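Carboxylase (Deinococcus radiodurans, PDB 5H80) probably catalyses the ATP-dependent carboxylation of biotin, the first half-reaction of a single-chain biotin-dependent carboxylase. Local coordinates at residues Lys265-Ala270 and Ala462-Pro467; Val425-Arg430 and Pro435-Gln440. All blocks are in the same frame, centred on the assembly; numbering follows the deposited sequence.

Contact 1. Residues Lys265-Ala270 and Ala462-Pro467; sequences KLLEFA and ALLHHP
The rings flank the meeting of Leu267 with Leu463 and Leu464 and do not carry it. Phe269 makes a T-shaped stack with Tyr472 and packs on Leu434 of helix 434-446. At the end of helix 457-465, Pro467 CD, of the next residue, sits over the rim of one face of the His466 ring, 3.3 Å above the plane. The same ring is in an edge-to-face pair with Trp478. His466 is the N-cap of helix 467-471: its ND1 bonds to Asp468 N, while NE2 bonds to Glu485.

Four leucines make the contact itself. Leu267 divides its branches between two neighbours on the helix. Leu267 CD1 lies 3.9 Å from Leu463 CB, and Leu267 CD2 lies 4.1 Å from Leu464 CD2. With CG anti to the carbonyl carbon (chi1 -61°), Leu267 sets CD1 on Leu463 and CD2 on Leu464. Leu266, one residue earlier, also joins. It crosses Leu463 at about a right angle, methyl to methyl, with Leu266 CD1 to Leu463 CD1 at 4.0 Å.

Helix 457-465 thus packs on strand 264-270 of the antiparallel sheet. Lys265 and Glu268 send their charges to other partners: Lys265 to Glu239, Glu303 and Glu324, and Glu268 to Arg372. No hydrogen bond joins the segments; between them the contact is apolar packing of buried leucine side chains.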
ATOM      1  N   LYS A 265      -0.111 -16.484  16.597  1.00 34.53           N
ATOM      2  CA  LYS A 265       0.726 -16.045  15.507  1.00 28.12           C
ATOM      3  C   LYS A 265       1.131 -14.565  15.679  1.00 25.38           C
ATOM      4  O   LYS A 265       0.312 -13.785  16.214  1.00 31.31           O
ATOM      5  CB  LYS A 265      -0.047 -16.269  14.181  1.00 32.73           C
ATOM      6  CG  LYS A 265      -0.380 -17.717  13.792  1.00 26.16           C
ATOM      7  CD  LYS A 265      -1.456 -17.794  12.681  1.00 33.11           C
ATOM      8  CE  LYS A 265      -1.838 -19.207  12.307  1.00 34.80           C
ATOM      9  NZ  LYS A 265      -2.978 -19.352  11.354  1.00 35.52           N
ATOM     10  N   LEU A 266       2.395 -14.207  15.473  1.00 27.00           N
ATOM     11  CA  LEU A 266       2.888 -12.864  15.604  1.00 25.66           C
ATOM     12  C   LEU A 266       3.396 -12.319  14.287  1.00 28.16           C
ATOM     13  O   LEU A 266       3.187 -11.140  14.026  1.00 26.98           O
ATOM     14  CB  LEU A 266       4.031 -12.710  16.645  1.00 30.73           C
ATOM     15  CG  LEU A 266       3.600 -12.976  18.069  1.00 34.20           C
ATOM     16  CD1 LEU A 266       4.806 -13.059  18.982  1.00 33.25           C
ATOM     17  CD2 LEU A 266       2.664 -11.825  18.479  1.00 34.90           C
ATOM     18  N   LEU A 267       4.138 -13.114  13.517  1.00 26.72           N
ATOM     19  CA  LEU A 267       4.734 -12.661  12.226  1.00 24.10           C
ATOM     20  C   LEU A 267       4.300 -13.628  11.122  1.00 27.01           C
ATOM     21  O   LEU A 267       4.296 -14.843  11.311  1.00 22.95           O
ATOM     22  CB  LEU A 267       6.250 -12.578  12.176  1.00 27.12           C
ATOM     23  CG  LEU A 267       6.883 -11.620  13.138  1.00 24.62           C
ATOM     24  CD1 LEU A 267       8.320 -11.894  13.322  1.00 27.65           C
ATOM     25  CD2 LEU A 267       6.607 -10.128  12.770  1.00 27.26           C
ATOM     26  N   GLU A 268       3.709 -13.111  10.065  1.00 24.53           N
ATOM     27  CA  GLU A 268       3.167 -14.011   9.039  1.00 23.67           C
ATOM     28  C   GLU A 268       3.773 -13.552   7.722  1.00 22.63           C
ATOM     29  O   GLU A 268       3.599 -12.406   7.342  1.00 24.90           O
ATOM     30  CB  GLU A 268       1.638 -13.936   9.088  1.00 30.03           C
ATOM     31  CG  GLU A 268       1.117 -14.416  10.482  1.00 33.22           C
ATOM     32  CD  GLU A 268      -0.099 -13.698  10.987  1.00 34.01           C
ATOM     33  OE1 GLU A 268      -0.111 -12.453  11.020  1.00 37.30           O
ATOM     34  OE2 GLU A 268      -1.032 -14.423  11.361  1.00 38.43           O
ATOM     35  N   PHE A 269       4.349 -14.483   6.969  1.00 22.31           N
ATOM     36  CA  PHE A 269       5.110 -14.199   5.729  1.00 20.98           C
ATOM     37  C   PHE A 269       4.405 -14.755   4.447  1.00 23.81           C
ATOM     38  O   PHE A 269       3.808 -15.792   4.437  1.00 19.78           O
ATOM     39  CB  PHE A 269       6.499 -14.767   5.865  1.00 19.95           C
ATOM     40  CG  PHE A 269       7.270 -14.167   6.877  1.00 23.33           C
ATOM     41  CD1 PHE A 269       8.246 -13.244   6.558  1.00 19.25           C
ATOM     42  CD2 PHE A 269       7.124 -14.505   8.220  1.00 22.19           C
ATOM     43  CE1 PHE A 269       9.030 -12.716   7.500  1.00 23.95           C
ATOM     44  CE2 PHE A 269       7.983 -13.966   9.186  1.00 20.81           C
ATOM     45  CZ  PHE A 269       8.864 -13.003   8.829  1.00 22.72           C
ATOM     46  N   ALA A 270       4.393 -14.021   3.302  1.00 20.12           N
ATOM     47  CA  ALA A 270       3.854 -14.563   2.032  1.00 21.41           C
ATOM     48  C   ALA A 270       4.932 -13.996   1.005  1.00 23.06           C
ATOM     49  O   ALA A 270       5.136 -12.726   0.927  1.00 23.23           O
ATOM     50  CB  ALA A 270       2.459 -14.201   1.723  1.00 22.06           C
ATOM     51  N   ALA A 462      12.598  -7.046  18.429  1.00 29.75           N
ATOM     52  CA  ALA A 462      13.631  -8.020  18.766  1.00 33.45           C
ATOM     53  C   ALA A 462      13.554  -9.255  17.851  1.00 27.07           C
ATOM     54  O   ALA A 462      14.577  -9.882  17.430  1.00 30.25           O
ATOM     55  CB  ALA A 462      13.554  -8.414  20.230  1.00 35.44           C
ATOM     56  N   LEU A 463      12.305  -9.660  17.536  1.00 23.92           N
ATOM     57  CA  LEU A 463      12.008 -10.767  16.617  1.00 22.97           C
ATOM     58  C   LEU A 463      12.617 -10.503  15.273  1.00 23.28           C
ATOM     59  O   LEU A 463      13.357 -11.322  14.732  1.00 22.42           O
ATOM     60  CB  LEU A 463      10.480 -11.099  16.488  1.00 25.01           C
ATOM     61  CG  LEU A 463       9.764 -11.742  17.685  1.00 28.14           C
ATOM     62  CD1 LEU A 463       8.295 -11.847  17.390  1.00 29.51           C
ATOM     63  CD2 LEU A 463      10.359 -13.107  18.048  1.00 30.45           C
ATOM     64  N   LEU A 464      12.348  -9.330  14.747  1.00 26.22           N
ATOM     65  CA  LEU A 464      12.779  -9.020  13.413  1.00 24.02           C
ATOM     66  C   LEU A 464      14.302  -8.897  13.201  1.00 22.65           C
ATOM     67  O   LEU A 464      14.696  -9.150  12.052  1.00 26.49           O
ATOM     68  CB  LEU A 464      12.102  -7.763  12.893  1.00 28.04           C
ATOM     69  CG  LEU A 464      10.577  -7.843  12.720  1.00 25.55           C
ATOM     70  CD1 LEU A 464      10.100  -6.436  12.771  1.00 26.04           C
ATOM     71  CD2 LEU A 464      10.162  -8.634  11.445  1.00 26.47           C
ATOM     72  N   HIS A 465      15.033  -8.608  14.256  1.00 28.83           N
ATOM     73  CA  HIS A 465      16.533  -8.556  14.263  1.00 29.72           C
ATOM     74  C   HIS A 465      17.204  -9.862  14.630  1.00 35.09           C
ATOM     75  O   HIS A 465      18.445  -9.955  14.504  1.00 35.25           O
ATOM     76  CB  HIS A 465      16.982  -7.457  15.229  1.00 32.42           C
ATOM     77  CG  HIS A 465      16.691  -6.080  14.739  1.00 34.84           C
ATOM     78  ND1 HIS A 465      15.550  -5.416  15.064  1.00 34.99           N
ATOM     79  CD2 HIS A 465      17.432  -5.219  14.007  1.00 40.80           C
ATOM     80  CE1 HIS A 465      15.578  -4.203  14.556  1.00 38.21           C
ATOM     81  NE2 HIS A 465      16.710  -4.059  13.903  1.00 40.80           N
ATOM     82  N   HIS A 466      16.455 -10.871  15.090  1.00 26.64           N
ATOM     83  CA  HIS A 466      17.062 -12.090  15.518  1.00 27.27           C
ATOM     84  C   HIS A 466      17.611 -12.891  14.295  1.00 24.71           C
ATOM     85  O   HIS A 466      16.949 -13.056  13.288  1.00 28.41           O
ATOM     86  CB  HIS A 466      16.088 -12.897  16.394  1.00 26.23           C
ATOM     87  CG  HIS A 466      16.758 -14.012  17.149  1.00 27.60           C
ATOM     88  ND1 HIS A 466      17.180 -15.184  16.568  1.00 30.45           N
ATOM     89  CD2 HIS A 466      17.067 -14.120  18.458  1.00 30.36           C
ATOM     90  CE1 HIS A 466      17.743 -15.955  17.480  1.00 32.33           C
ATOM     91  NE2 HIS A 466      17.682 -15.320  18.641  1.00 33.57           N
ATOM     92  N   PRO A 467      18.886 -13.271  14.353  1.00 27.61           N
ATOM     93  CA  PRO A 467      19.499 -14.091  13.324  1.00 26.14           C
ATOM     94  C   PRO A 467      18.721 -15.283  12.859  1.00 24.79           C
ATOM     95  O   PRO A 467      18.812 -15.730  11.721  1.00 26.02           O
ATOM     96  CB  PRO A 467      20.815 -14.547  14.016  1.00 30.72           C
ATOM     97  CG  PRO A 467      21.057 -13.610  15.100  1.00 35.55           C
ATOM     98  CD  PRO A 467      19.718 -13.071  15.535  1.00 29.46           C
TER

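Contact 2. Residues Val425-Arg430 and Pro435-Gln440; sequences VVVHRR and PGLLRQ. With EDO (1,2-ethanediol), chain D.
Arg429 NH1 donates to Gln440 OE1 at 2.8 Å, in the carbonyl plane of the amide. The motif is a strand-turn-helix of the biotin carboxylase C-terminal domain. Strand 421-429 leads into helix 434-446, which runs back across the sheet, the axes of the short segments at 139°. The Arg429 chain bends at chi3 (-77°), which lays one guanidinium face on the helix, with Gly436 C over its rim. A water bonded to Gly436 O also takes a weak bond from NH1. NE pairs with Asp431, and NH2 bonds to Ala53 O of the second subunit. Without the guanidinium, an alanine here is likely to leave Asp431 and Gln440 OE1 without this donor and remove a tie to the other subunit.

The Gln440 amide is held at both ends. Gln440 NE2 donates to His428 O at 3.0 Å (N-H...O 154°), arriving above the carbonyl plane. Val427 CG1 packs on Gln440 CG at 3.5 Å and on Leu437 CD1 at 4.1 Å.

Just past the strand a bound 1,2-ethanediol, probably from the crystallisation liquor, also bonds to Glu330 of the second subunit. Arg430 NE donates to O1 of the ethanediol at 2.7 Å, and Arg430 NH1 to O2 of the ethanediol at 3.1 Å.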
ATOM      1  N   VAL A 425       0.382  -4.516  10.751  1.00 22.74           N
ATOM      2  CA  VAL A 425       1.300  -3.797   9.892  1.00 23.31           C
ATOM      3  C   VAL A 425       1.851  -4.721   8.867  1.00 19.12           C
ATOM      4  O   VAL A 425       2.548  -5.705   9.219  1.00 19.01           O
ATOM      5  CB  VAL A 425       2.440  -3.191  10.695  1.00 23.81           C
ATOM      6  CG1 VAL A 425       3.552  -2.460   9.818  1.00 25.37           C
ATOM      7  CG2 VAL A 425       1.861  -2.249  11.777  1.00 22.60           C
ATOM      8  N   VAL A 426       1.608  -4.379   7.603  1.00 20.39           N
ATOM      9  CA  VAL A 426       1.967  -5.251   6.487  1.00 19.46           C
ATOM     10  C   VAL A 426       3.049  -4.503   5.738  1.00 19.67           C
ATOM     11  O   VAL A 426       2.829  -3.325   5.373  1.00 22.25           O
ATOM     12  CB  VAL A 426       0.824  -5.638   5.592  1.00 23.63           C
ATOM     13  CG1 VAL A 426       1.233  -6.594   4.520  1.00 23.27           C
ATOM     14  CG2 VAL A 426      -0.337  -6.248   6.454  1.00 25.54           C
ATOM     15  N   VAL A 427       4.162  -5.179   5.516  1.00 22.89           N
ATOM     16  CA  VAL A 427       5.218  -4.517   4.752  1.00 20.85           C
ATOM     17  C   VAL A 427       5.544  -5.344   3.532  1.00 22.04           C
ATOM     18  O   VAL A 427       5.523  -6.576   3.576  1.00 20.78           O
ATOM     19  CB  VAL A 427       6.395  -4.270   5.596  1.00 25.62           C
ATOM     20  CG1 VAL A 427       7.564  -3.870   4.786  1.00 28.04           C
ATOM     21  CG2 VAL A 427       6.123  -3.180   6.619  1.00 25.90           C
ATOM     22  N   HIS A 428       5.790  -4.678   2.399  1.00 20.96           N
ATOM     23  CA  HIS A 428       5.886  -5.383   1.084  1.00 21.30           C
ATOM     24  C   HIS A 428       6.976  -4.778   0.207  1.00 25.45           C
ATOM     25  O   HIS A 428       7.231  -3.629   0.298  1.00 24.26           O
ATOM     26  CB  HIS A 428       4.601  -5.298   0.359  1.00 24.56           C
ATOM     27  CG  HIS A 428       4.616  -5.817  -1.038  1.00 26.97           C
ATOM     28  ND1 HIS A 428       4.326  -4.998  -2.124  1.00 36.24           N
ATOM     29  CD2 HIS A 428       4.771  -7.071  -1.549  1.00 30.94           C
ATOM     30  CE1 HIS A 428       4.301  -5.727  -3.230  1.00 34.73           C
ATOM     31  NE2 HIS A 428       4.608  -6.977  -2.909  1.00 31.19           N
ATOM     32  N   ARG A 429       7.793  -5.657  -0.347  1.00 23.58           N
ATOM     33  CA  ARG A 429       8.726  -5.212  -1.324  1.00 27.13           C
ATOM     34  C   ARG A 429       8.813  -6.136  -2.494  1.00 27.73           C
ATOM     35  O   ARG A 429       8.262  -7.282  -2.527  1.00 24.03           O
ATOM     36  CB  ARG A 429      10.042  -5.055  -0.687  1.00 32.36           C
ATOM     37  CG  ARG A 429      10.641  -6.307  -0.186  1.00 29.41           C
ATOM     38  CD  ARG A 429      11.789  -5.914   0.750  1.00 34.70           C
ATOM     39  NE  ARG A 429      13.010  -5.487   0.052  1.00 31.62           N
ATOM     40  CZ  ARG A 429      13.828  -4.488   0.426  1.00 36.74           C
ATOM     41  NH1 ARG A 429      13.538  -3.706   1.429  1.00 37.80           N
ATOM     42  NH2 ARG A 429      14.964  -4.286  -0.230  1.00 35.50           N
ATOM     43  N   ARG A 430       9.403  -5.623  -3.552  1.00 27.42           N
ATOM     44  CA  ARG A 430       9.349  -6.367  -4.823  1.00 27.65           C
ATOM     45  C   ARG A 430      10.609  -7.159  -5.215  1.00 28.22           C
ATOM     46  O   ARG A 430      10.626  -7.685  -6.326  1.00 34.21           O
ATOM     47  CB  ARG A 430       9.082  -5.417  -5.962  1.00 38.05           C
ATOM     48  CG  ARG A 430       7.689  -4.819  -5.936  1.00 39.06           C
ATOM     49  CD  ARG A 430       7.812  -3.332  -6.112  1.00 43.43           C
ATOM     50  NE  ARG A 430       6.574  -2.579  -5.854  1.00 37.86           N
ATOM     51  CZ  ARG A 430       5.300  -2.991  -5.995  1.00 34.79           C
ATOM     52  NH1 ARG A 430       4.332  -2.108  -5.702  1.00 36.85           N
ATOM     53  NH2 ARG A 430       4.947  -4.141  -6.523  1.00 34.10           N
ATOM     54  N   PRO A 435      16.298 -10.777   4.485  1.00 24.07           N
ATOM     55  CA  PRO A 435      16.851  -9.786   5.402  1.00 26.41           C
ATOM     56  C   PRO A 435      16.421  -8.330   5.111  1.00 26.07           C
ATOM     57  O   PRO A 435      16.023  -7.592   6.021  1.00 25.36           O
ATOM     58  CB  PRO A 435      18.340 -10.016   5.273  1.00 25.60           C
ATOM     59  CG  PRO A 435      18.502 -11.455   4.911  1.00 26.24           C
ATOM     60  CD  PRO A 435      17.383 -11.649   3.961  1.00 24.15           C
ATOM     61  N   GLY A 436      16.368  -7.980   3.849  1.00 22.49           N
ATOM     62  CA  GLY A 436      15.878  -6.653   3.404  1.00 23.62           C
ATOM     63  C   GLY A 436      14.387  -6.301   3.775  1.00 22.98           C
ATOM     64  O   GLY A 436      14.051  -5.201   4.306  1.00 25.22           O
ATOM     65  N   LEU A 437      13.565  -7.374   3.720  1.00 21.56           N
ATOM     66  CA  LEU A 437      12.189  -7.309   4.145  1.00 21.93           C
ATOM     67  C   LEU A 437      12.105  -7.128   5.698  1.00 23.36           C
ATOM     68  O   LEU A 437      11.387  -6.252   6.131  1.00 24.89           O
ATOM     69  CB  LEU A 437      11.389  -8.601   3.735  1.00 21.44           C
ATOM     70  CG  LEU A 437       9.902  -8.567   4.179  1.00 23.44           C
ATOM     71  CD1 LEU A 437       9.096  -7.463   3.539  1.00 26.11           C
ATOM     72  CD2 LEU A 437       9.228  -9.959   3.923  1.00 24.19           C
ATOM     73  N   LEU A 438      12.859  -7.897   6.471  1.00 20.47           N
ATOM     74  CA  LEU A 438      12.868  -7.736   7.893  1.00 20.87           C
ATOM     75  C   LEU A 438      13.299  -6.306   8.404  1.00 25.45           C
ATOM     76  O   LEU A 438      12.746  -5.797   9.357  1.00 25.35           O
ATOM     77  CB  LEU A 438      13.716  -8.807   8.485  1.00 23.10           C
ATOM     78  CG  LEU A 438      13.203 -10.182   8.145  1.00 23.10           C
ATOM     79  CD1 LEU A 438      14.370 -11.001   8.575  1.00 23.74           C
ATOM     80  CD2 LEU A 438      11.926 -10.577   8.908  1.00 28.14           C
ATOM     81  N   ARG A 439      14.320  -5.728   7.735  1.00 24.88           N
ATOM     82  CA  ARG A 439      14.924  -4.406   7.992  1.00 26.64           C
ATOM     83  C   ARG A 439      13.808  -3.385   7.716  1.00 24.01           C
ATOM     84  O   ARG A 439      13.534  -2.524   8.569  1.00 21.92           O
ATOM     85  CB  ARG A 439      16.182  -4.138   7.092  1.00 26.06           C
ATOM     86  CG  ARG A 439      17.457  -4.860   7.481  1.00 30.77           C
ATOM     87  CD  ARG A 439      18.487  -4.984   6.321  1.00 34.99           C
ATOM     88  NE  ARG A 439      19.573  -5.922   6.694  1.00 37.35           N
ATOM     89  CZ  ARG A 439      20.257  -6.690   5.817  1.00 39.16           C
ATOM     90  NH1 ARG A 439      19.990  -6.627   4.516  1.00 41.46           N
ATOM     91  NH2 ARG A 439      21.234  -7.532   6.251  1.00 45.23           N
ATOM     92  N   GLN A 440      13.116  -3.502   6.608  1.00 21.48           N
ATOM     93  CA  GLN A 440      11.993  -2.614   6.261  1.00 24.36           C
ATOM     94  C   GLN A 440      10.879  -2.666   7.263  1.00 21.75           C
ATOM     95  O   GLN A 440      10.320  -1.654   7.657  1.00 20.95           O
ATOM     96  CB  GLN A 440      11.502  -2.967   4.894  1.00 29.13           C
ATOM     97  CG  GLN A 440      10.509  -2.003   4.272  1.00 29.65           C
ATOM     98  CD  GLN A 440      10.056  -2.468   2.858  1.00 38.92           C
ATOM     99  OE1 GLN A 440      10.860  -3.032   2.092  1.00 40.17           O
ATOM    100  NE2 GLN A 440       8.779  -2.228   2.510  1.00 31.34           N
TER
HETATM  101  C1  EDO D 502       7.419   1.013  -4.079  1.00 49.50           C
HETATM  102  O1  EDO D 502       7.424  -0.378  -4.463  1.00 55.91           O
HETATM  103  C2  EDO D 502       6.017   1.557  -4.276  1.00 38.14           C
HETATM  104  O2  EDO D 502       4.974   0.594  -4.364  1.00 45.34           O
HETATM  105  O   HOH W   1      15.601  -2.874   3.499  1.00 31.55           O

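In the fold
Both contacts set a helix against the same antiparallel sheet, in which strand 367-374 lies between strands 264-270 and 421-429. Contact 1 is the core contact: all its touching residues are buried. Contact 2 is only partly buried and reaches the second subunit, and here polar bonds join the apolar packing. Helix 434-446 connects the two. Leu438 CD2 of this helix meets Leu464 CD2 at 3.7 Å and Phe269 CE1 at 3.9 Å, while the side bearing Gln440 serves contact 2. Along the chain, contact 2 joins near neighbours and is nested within the long loop that contact 1 closes. Their centres are about 11 Å apart.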